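Local coordinates for lipid-transfer protein (Thermomonospora curvata, PDB 6OK1) that is probably a lipid-transfer protein built on the thiolase fold, at residues R203-V206 with H210-D213. Numbering follows the deposited sequence.
Sequences RWIV and HLLD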
loop_
_atom_site.group_PDB
_atom_site.type_symbol
_atom_site.label_atom_id
_atom_site.label_comp_id
_atom_site.label_asym_id
_atom_site.label_seq_id
_atom_site.Cartn_x
_atom_site.Cartn_y
_atom_site.Cartn_z
ATOM N N ARG A 203 12.118 -29.882 17.745
ATOM C CA ARG A 203 10.800 -30.009 18.356
ATOM C C ARG A 203 9.699 -29.654 17.362
ATOM O O ARG A 203 9.909 -28.897 16.416
ATOM C CB ARG A 203 10.700 -29.106 19.586
ATOM C CG ARG A 203 10.570 -27.635 19.257
ATOM C CD ARG A 203 10.631 -26.781 20.500
ATOM N NE ARG A 203 9.590 -27.169 21.437
ATOM C CZ ARG A 203 9.441 -26.636 22.642
ATOM N NH1 ARG A 203 10.253 -25.664 23.049
ATOM N NH2 ARG A 203 8.493 -27.089 23.442
ATOM N N TRP A 204 8.516 -30.235 17.568
ATOM C CA TRP A 204 7.357 -29.839 16.779
ATOM C C TRP A 204 6.958 -28.420 17.137
ATOM O O TRP A 204 6.916 -28.049 18.310
ATOM C CB TRP A 204 6.171 -30.770 17.028
ATOM C CG TRP A 204 6.309 -32.148 16.491
ATOM C CD1 TRP A 204 6.328 -33.308 17.210
ATOM C CD2 TRP A 204 6.400 -32.528 15.111
ATOM N NE1 TRP A 204 6.451 -34.389 16.366
ATOM C CE2 TRP A 204 6.504 -33.936 15.070
ATOM C CE3 TRP A 204 6.435 -31.818 13.918
ATOM C CZ2 TRP A 204 6.602 -34.635 13.876
ATOM C CZ3 TRP A 204 6.547 -32.509 12.739
ATOM C CH2 TRP A 204 6.622 -33.911 12.726
ATOM N N ILE A 205 6.628 -27.638 16.111
ATOM C CA ILE A 205 5.957 -26.358 16.291
ATOM C C ILE A 205 4.470 -26.627 16.058
ATOM O O ILE A 205 3.648 -26.561 16.986
ATOM C CB ILE A 205 6.544 -25.302 15.340
ATOM C CG1 ILE A 205 8.025 -25.049 15.669
ATOM C CG2 ILE A 205 5.762 -23.993 15.399
ATOM C CD1 ILE A 205 8.257 -24.584 17.099
ATOM N N VAL A 206 4.127 -26.974 14.825
ATOM C CA VAL A 206 2.770 -27.369 14.460
ATOM C C VAL A 206 2.898 -28.457 13.406
ATOM O O VAL A 206 3.461 -28.219 12.329
ATOM C CB VAL A 206 1.937 -26.180 13.940
ATOM C CG1 VAL A 206 2.713 -25.321 12.928
ATOM C CG2 VAL A 206 0.621 -26.662 13.330
ATOM N N HIS A 210 8.500 -29.019 11.931
ATOM C CA HIS A 210 9.474 -28.946 13.004
ATOM C C HIS A 210 9.960 -27.507 13.174
ATOM O O HIS A 210 9.817 -26.664 12.290
ATOM C CB HIS A 210 10.686 -29.828 12.682
ATOM C CG HIS A 210 10.404 -31.301 12.647
ATOM N ND1 HIS A 210 10.658 -32.121 13.723
ATOM C CD2 HIS A 210 9.944 -32.108 11.662
ATOM C CE1 HIS A 210 10.344 -33.369 13.412
ATOM N NE2 HIS A 210 9.885 -33.386 12.172
ATOM N N LEU A 211 10.652 -27.266 14.280
ATOM C CA LEU A 211 11.318 -25.977 14.466
ATOM C C LEU A 211 12.212 -25.629 13.278
ATOM O O LEU A 211 12.196 -24.493 12.793
ATOM C CB LEU A 211 12.124 -26.028 15.756
ATOM C CG LEU A 211 12.942 -24.788 16.066
ATOM C CD1 LEU A 211 12.066 -23.560 16.132
ATOM C CD2 LEU A 211 13.631 -25.007 17.379
ATOM N N LEU A 212 12.966 -26.599 12.760
ATOM C CA LEU A 212 13.884 -26.290 11.677
ATOM C C LEU A 212 13.208 -26.204 10.298
ATOM O O LEU A 212 13.906 -25.955 9.315
ATOM C CB LEU A 212 15.046 -27.313 11.665
ATOM C CG LEU A 212 16.093 -27.014 12.737
ATOM C CD1 LEU A 212 17.054 -28.167 12.860
ATOM C CD2 LEU A 212 16.851 -25.736 12.412
ATOM N N ASP A 213 11.868 -26.330 10.209
ATOM C CA ASP A 213 11.126 -25.975 8.994
ATOM C C ASP A 213 10.766 -24.500 8.941
ATOM O O ASP A 213 10.232 -24.046 7.919
ATOM C CB ASP A 213 9.829 -26.786 8.904
ATOM C CG ASP A 213 10.093 -28.231 8.624
ATOM O OD1 ASP A 213 10.843 -28.478 7.668
ATOM O OD2 ASP A 213 9.575 -29.087 9.370
#
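W204 and H210 show how a short hairpin can be held at its open end by an aromatic stack together with a backbone hydrogen bond. The imidazole lies face to face over the six-membered ring of the indole, centroids 4.0 Å apart and planes inclined by 26°, with H210 NE2 3.4 Å from W204 CH2. The two side chains diverge at CB, yet their ring ends come back together, each CG anti to its own carbonyl carbon (chi1 -70° in W204, -67° in H210). The rotation of the imidazole is further fixed by H210 ND1, which is hydrogen-bonded to the carbonyl oxygen of S202. Next to the stack, L211 N donates to R203 O at 2.8 Å, and D213 OD2 accepts H210 N at 2.8 Å through its anti lone pair, holding the start of the 3-10 turn. I205 CG1 packs closely on the L211 backbone, 3.6 Å from L211 CA.

The solvent side is looser: I205 CD1 and L211 CD1 stay 4.1 Å apart, and the aliphatic part of exposed R203 skirts L211 CB. A chain of another protein in the assembly also reaches R203 and I205, and its strand pairs with V206. The whole is typical of an antiparallel beta hairpin with a classic bulge, in which I205 and V206 stand opposite the single residue L209, here within the N-terminal thiolase domain.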